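Local coordinates for protein xyloglucan-specific endo-beta-1,4-glucanase BoGH5A (Bacteroides ovatus, PDB 3ZMR) that cleaves the beta-1,4-glucan backbone of xyloglucan from within the chain, with retention of configuration, to release xyloglucan oligosaccharides, at residues W356-A361 with G369-I374; D418-V423 with A460-G465. All blocks are in the same frame, centred on the assembly; numbering follows the deposited sequence.

Contact 1. Residues W356-A361 with G369-I374; sequences WGAAFA and GQEGDI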
loop_
_atom_site.group_PDB
_atom_site.type_symbol
_atom_site.label_atom_id
_atom_site.label_comp_id
_atom_site.label_asym_id
_atom_site.label_seq_id
_atom_site.Cartn_x
_atom_site.Cartn_y
_atom_site.Cartn_z
ATOM N N TRP A 356 -20.364 -11.206 -17.642
ATOM C CA TRP A 356 -20.371 -11.016 -16.182
ATOM C C TRP A 356 -21.755 -10.581 -15.706
ATOM O O TRP A 356 -22.404 -9.756 -16.344
ATOM C CB TRP A 356 -19.328 -9.926 -15.783
ATOM C CG TRP A 356 -19.368 -9.708 -14.295
ATOM C CD1 TRP A 356 -18.660 -10.423 -13.336
ATOM C CD2 TRP A 356 -20.241 -8.823 -13.560
ATOM N NE1 TRP A 356 -19.031 -10.025 -12.074
ATOM C CE2 TRP A 356 -19.992 -9.045 -12.170
ATOM C CE3 TRP A 356 -21.205 -7.863 -13.930
ATOM C CZ2 TRP A 356 -20.719 -8.380 -11.164
ATOM C CZ3 TRP A 356 -21.896 -7.193 -12.930
ATOM C CH2 TRP A 356 -21.626 -7.437 -11.552
ATOM N N GLY A 357 -22.183 -11.114 -14.563
ATOM C CA GLY A 357 -23.281 -10.533 -13.808
ATOM C C GLY A 357 -24.629 -11.210 -14.009
ATOM O O GLY A 357 -24.794 -12.085 -14.853
ATOM N N ALA A 358 -25.589 -10.768 -13.215
ATOM C CA ALA A 358 -26.940 -11.390 -13.153
ATOM C C ALA A 358 -27.627 -11.457 -14.520
ATOM O O ALA A 358 -28.266 -12.457 -14.834
ATOM C CB ALA A 358 -27.821 -10.655 -12.152
ATOM N N ALA A 359 -27.440 -10.412 -15.328
ATOM C CA ALA A 359 -28.053 -10.329 -16.668
ATOM C C ALA A 359 -27.610 -11.468 -17.589
ATOM O O ALA A 359 -28.322 -11.815 -18.544
ATOM C CB ALA A 359 -27.754 -8.983 -17.309
ATOM N N PHE A 360 -26.455 -12.056 -17.291
ATOM C CA PHE A 360 -25.885 -13.161 -18.081
ATOM C C PHE A 360 -25.735 -14.488 -17.357
ATOM O O PHE A 360 -25.002 -15.371 -17.812
ATOM C CB PHE A 360 -24.545 -12.724 -18.673
ATOM C CG PHE A 360 -24.687 -11.573 -19.596
ATOM C CD1 PHE A 360 -25.268 -11.753 -20.856
ATOM C CD2 PHE A 360 -24.324 -10.309 -19.203
ATOM C CE1 PHE A 360 -25.439 -10.675 -21.692
ATOM C CE2 PHE A 360 -24.499 -9.229 -20.028
ATOM C CZ PHE A 360 -25.067 -9.413 -21.275
ATOM N N ALA A 361 -26.418 -14.634 -16.219
ATOM C CA ALA A 361 -26.442 -15.928 -15.529
ATOM C C ALA A 361 -26.846 -17.022 -16.528
ATOM O O ALA A 361 -27.770 -16.829 -17.303
ATOM C CB ALA A 361 -27.401 -15.891 -14.348
ATOM N N GLY A 369 -16.709 -14.454 -8.463
ATOM C CA GLY A 369 -16.627 -13.028 -8.702
ATOM C C GLY A 369 -17.854 -12.371 -9.285
ATOM O O GLY A 369 -17.757 -11.290 -9.869
ATOM N N GLN A 370 -19.017 -13.006 -9.098
ATOM C CA GLN A 370 -20.266 -12.380 -9.442
ATOM C C GLN A 370 -20.656 -11.462 -8.261
ATOM O O GLN A 370 -19.836 -11.241 -7.343
ATOM C CB GLN A 370 -21.338 -13.432 -9.807
ATOM C CG GLN A 370 -20.859 -14.424 -10.874
ATOM C CD GLN A 370 -20.405 -13.765 -12.164
ATOM O OE1 GLN A 370 -21.212 -13.250 -12.920
ATOM N NE2 GLN A 370 -19.093 -13.723 -12.374
ATOM N N GLU A 371 -21.844 -10.883 -8.308
ATOM C CA GLU A 371 -22.253 -9.821 -7.384
ATOM C C GLU A 371 -22.022 -10.148 -5.907
ATOM O O GLU A 371 -21.471 -9.325 -5.152
ATOM C CB GLU A 371 -23.728 -9.415 -7.618
ATOM C CG GLU A 371 -24.021 -8.657 -8.921
ATOM C CD GLU A 371 -24.320 -9.545 -10.118
ATOM O OE1 GLU A 371 -23.967 -10.749 -10.118
ATOM O OE2 GLU A 371 -24.920 -9.009 -11.067
ATOM N N GLY A 372 -22.458 -11.315 -5.477
ATOM C CA GLY A 372 -22.326 -11.653 -4.076
ATOM C C GLY A 372 -20.857 -11.756 -3.646
ATOM O O GLY A 372 -20.478 -11.329 -2.561
ATOM N N ASP A 373 -20.027 -12.356 -4.489
ATOM C CA ASP A 373 -18.599 -12.490 -4.198
ATOM C C ASP A 373 -17.894 -11.128 -4.112
ATOM O O ASP A 373 -17.060 -10.908 -3.228
ATOM C CB ASP A 373 -17.878 -13.360 -5.242
ATOM C CG ASP A 373 -18.100 -14.858 -5.051
ATOM O OD1 ASP A 373 -18.851 -15.294 -4.136
ATOM O OD2 ASP A 373 -17.511 -15.616 -5.870
ATOM N N ILE A 374 -18.247 -10.229 -5.013
ATOM C CA ILE A 374 -17.673 -8.883 -5.029
ATOM C C ILE A 374 -18.073 -8.154 -3.743
ATOM O O ILE A 374 -17.220 -7.549 -3.070
ATOM C CB ILE A 374 -18.114 -8.069 -6.266
ATOM C CG1 ILE A 374 -17.550 -8.714 -7.534
ATOM C CG2 ILE A 374 -17.676 -6.625 -6.132
ATOM C CD1 ILE A 374 -18.061 -8.059 -8.790
HETATM O O HOH W 1 -23.756 -14.236 -13.217
#

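Contact 2. Residues D418-V423 with A460-G465; sequences DYIEYV and AAIMKG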
loop_
_atom_site.group_PDB
_atom_site.type_symbol
_atom_site.label_atom_id
_atom_site.label_comp_id
_atom_site.label_asym_id
_atom_site.label_seq_id
_atom_site.Cartn_x
_atom_site.Cartn_y
_atom_site.Cartn_z
ATOM N N ASP A 418 -21.602 -3.176 -16.754
ATOM C CA ASP A 418 -22.349 -3.686 -15.590
ATOM C C ASP A 418 -21.355 -3.936 -14.439
ATOM O O ASP A 418 -21.603 -3.589 -13.281
ATOM C CB ASP A 418 -23.109 -4.983 -15.942
ATOM C CG ASP A 418 -24.301 -4.746 -16.849
ATOM O OD1 ASP A 418 -24.721 -3.565 -17.062
ATOM O OD2 ASP A 418 -24.818 -5.775 -17.339
ATOM N N TYR A 419 -20.236 -4.562 -14.775
ATOM C CA TYR A 419 -19.190 -4.916 -13.812
ATOM C C TYR A 419 -18.567 -3.647 -13.177
ATOM O O TYR A 419 -18.442 -3.528 -11.965
ATOM C CB TYR A 419 -18.080 -5.755 -14.496
ATOM C CG TYR A 419 -16.907 -6.047 -13.599
ATOM C CD1 TYR A 419 -16.917 -7.134 -12.753
ATOM C CD2 TYR A 419 -15.799 -5.221 -13.599
ATOM C CE1 TYR A 419 -15.875 -7.399 -11.902
ATOM C CE2 TYR A 419 -14.708 -5.501 -12.785
ATOM C CZ TYR A 419 -14.744 -6.591 -11.936
ATOM O OH TYR A 419 -13.683 -6.835 -11.062
ATOM N N ILE A 420 -18.186 -2.718 -14.020
ATOM C CA ILE A 420 -17.618 -1.447 -13.607
ATOM C C ILE A 420 -18.540 -0.717 -12.655
ATOM O O ILE A 420 -18.121 -0.268 -11.566
ATOM C CB ILE A 420 -17.261 -0.551 -14.831
ATOM C CG1 ILE A 420 -16.049 -1.127 -15.579
ATOM C CG2 ILE A 420 -16.963 0.881 -14.391
ATOM C CD1 ILE A 420 -15.802 -0.526 -16.949
ATOM N N GLU A 421 -19.801 -0.564 -13.036
ATOM C CA GLU A 421 -20.777 0.103 -12.186
ATOM C C GLU A 421 -20.895 -0.610 -10.849
ATOM O O GLU A 421 -20.965 0.039 -9.804
ATOM C CB GLU A 421 -22.140 0.134 -12.874
ATOM C CG GLU A 421 -23.223 0.827 -12.062
ATOM C CD GLU A 421 -24.631 0.608 -12.596
ATOM O OE1 GLU A 421 -24.809 0.468 -13.836
ATOM O OE2 GLU A 421 -25.564 0.616 -11.761
ATOM N N TYR A 422 -20.916 -1.937 -10.887
ATOM C CA TYR A 422 -21.142 -2.740 -9.672
ATOM C C TYR A 422 -19.939 -2.588 -8.719
ATOM O O TYR A 422 -20.097 -2.381 -7.494
ATOM C CB TYR A 422 -21.408 -4.224 -9.956
ATOM C CG TYR A 422 -21.961 -4.930 -8.739
ATOM C CD1 TYR A 422 -23.310 -4.843 -8.416
ATOM C CD2 TYR A 422 -21.122 -5.611 -7.872
ATOM C CE1 TYR A 422 -23.794 -5.438 -7.270
ATOM C CE2 TYR A 422 -21.589 -6.209 -6.730
ATOM C CZ TYR A 422 -22.924 -6.123 -6.428
ATOM O OH TYR A 422 -23.397 -6.721 -5.280
ATOM N N VAL A 423 -18.740 -2.697 -9.257
ATOM C CA VAL A 423 -17.539 -2.531 -8.424
ATOM C C VAL A 423 -17.532 -1.129 -7.779
ATOM O O VAL A 423 -17.296 -0.984 -6.577
ATOM C CB VAL A 423 -16.254 -2.791 -9.215
ATOM C CG1 VAL A 423 -15.024 -2.322 -8.435
ATOM C CG2 VAL A 423 -16.194 -4.273 -9.558
ATOM N N ALA A 460 -19.504 6.710 -18.120
ATOM C CA ALA A 460 -20.871 6.825 -17.578
ATOM C C ALA A 460 -21.183 5.719 -16.562
ATOM O O ALA A 460 -21.894 5.962 -15.568
ATOM C CB ALA A 460 -21.907 6.845 -18.688
ATOM N N ALA A 461 -20.660 4.505 -16.774
ATOM C CA ALA A 461 -20.860 3.397 -15.832
ATOM C C ALA A 461 -20.232 3.721 -14.461
ATOM O O ALA A 461 -20.799 3.457 -13.399
ATOM C CB ALA A 461 -20.266 2.118 -16.385
ATOM N N ILE A 462 -19.033 4.292 -14.497
ATOM C CA ILE A 462 -18.356 4.717 -13.277
ATOM C C ILE A 462 -19.190 5.805 -12.584
ATOM O O ILE A 462 -19.434 5.719 -11.365
ATOM C CB ILE A 462 -16.927 5.227 -13.547
ATOM C CG1 ILE A 462 -16.042 4.097 -14.053
ATOM C CG2 ILE A 462 -16.317 5.871 -12.300
ATOM C CD1 ILE A 462 -14.701 4.560 -14.589
ATOM N N MET A 463 -19.645 6.803 -13.335
ATOM C CA MET A 463 -20.371 7.908 -12.714
ATOM C C MET A 463 -21.720 7.431 -12.150
ATOM O O MET A 463 -22.182 7.915 -11.127
ATOM C CB MET A 463 -20.557 9.044 -13.706
ATOM C CG MET A 463 -19.255 9.681 -14.137
ATOM S SD MET A 463 -18.224 10.302 -12.783
ATOM C CE MET A 463 -16.574 9.960 -13.378
ATOM N N LYS A 464 -22.330 6.453 -12.808
ATOM C CA LYS A 464 -23.593 5.852 -12.340
ATOM C C LYS A 464 -23.324 5.141 -11.016
ATOM O O LYS A 464 -24.100 5.254 -10.050
ATOM C CB LYS A 464 -24.164 4.880 -13.370
ATOM C CG LYS A 464 -25.521 4.297 -12.964
ATOM C CD LYS A 464 -26.222 3.637 -14.136
ATOM C CE LYS A 464 -27.394 2.769 -13.670
ATOM N NZ LYS A 464 -27.718 1.679 -14.647
ATOM N N GLY A 465 -22.222 4.401 -10.935
ATOM C CA GLY A 465 -21.825 3.752 -9.708
ATOM C C GLY A 465 -21.544 4.701 -8.564
ATOM O O GLY A 465 -21.878 4.420 -7.389
HETATM O O HOH W 2 -28.110 -0.027 -11.828
#

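Contact 1. Residues W356-A361 with G369-I374
Trp356 CG is anti to the backbone N (chi1 178°), which turns it toward the 369-374 segment. Gln370 and Glu371 each bend at chi2 (-57° and 88°), which places CD on the side of the 356-361 loop. The contact joins two parts of the excursion that follows strand 331-337 of the TIM barrel, where Gln370 is the N-cap residue of helix 371-379. Trp356 NE1 gives a nearly straight bond to Gly369 O, 2.8 Å long and in the ring plane. Gln370 OE1 lies over one face, offset toward the rim, and accepts a hydrogen bond from Gly357 N at 2.9 Å. A water also donates to OE1. Ile374 CD1 meets Trp356 CZ2 at 3.6 Å, and Trp356 CH2 packs on Glu371 CG at 3.8 Å. Tyr419 of helix 406-429 packs edge-to-face with the indole. An alanine in place of Trp356 would probably leave Gly369 O without its indole donor and open a gap beside Ile374 and Glu371. A CB at Gly357 would run into Trp356 CE3. The next amide, Ala358 N, donates to the syn lone pair of Glu371 OE2 at 2.9 Å.

Contact 2. Residues D418-V423 with A460-G465
Glu421 OE2 accepts a hydrogen bond from a water at 2.6 Å, and the same water weakly accepts from Lys464 NZ. The other oxygen, Glu421 OE1, forms a salt bridge with Lys464 NZ, but the hydrogen bond is weak at 3.3 Å. Glu421 CG is anti to the backbone N (chi1 -179°), and both side chains run extended beyond CG and slant across each other. The carboxylate also lies against the lysine methylenes, with OE2 3.4 Å from Lys464 CE. Next to this pair, two outer helices of the TIM barrel, 406-429 and 456-471, pack together. Their segments 418-423 and 460-465 cross at -30°, with axes 7.6 Å apart. Gly465 allows this: its CA sits 3.8 Å from Glu421 O, where a CB would clash. Glu421 CA also makes a CA-H...O contact with Ala461 O at 3.6 Å. On the inner side Ile420 CG2 presses on Ile462 CG1 at 3.4 Å, shorter than a normal carbon-carbon contact. Both isoleucines also touch Tyr436 of barrel strand 433-436. The contact thus pairs an apolar side facing the barrel with a water-bridged ion pair at the exposed side, where the charges are probably well solvated and add only modestly to the helix packing.

Contacts 1 and 2 have centres 13 Å apart and meet on helix 406-429. Trp356 of contact 1 meets that helix at Asp418, Tyr419 and Tyr422, while helix 456-471 of contact 2 meets it through Ile420 and Glu421. The Trp356 ring rests on the helix backbone, with CE3 3.5 Å from Tyr419 N, and its CH2 meets Tyr422 CB. Tyr422 OH probably hydrogen-bonds to Glu371 O at 3.2 Å. Contact 1 is away from the annotated sites. In contact 2 the Ile420 side chain is about 9 Å from that of substrate-binding Trp437, and the Ile462 side chain is about 12 Å from that of Glu395, the inferred nucleophile. The Ile420 side chain is about 13 Å from a bound alpha-D-glucopyranose, too far to touch it.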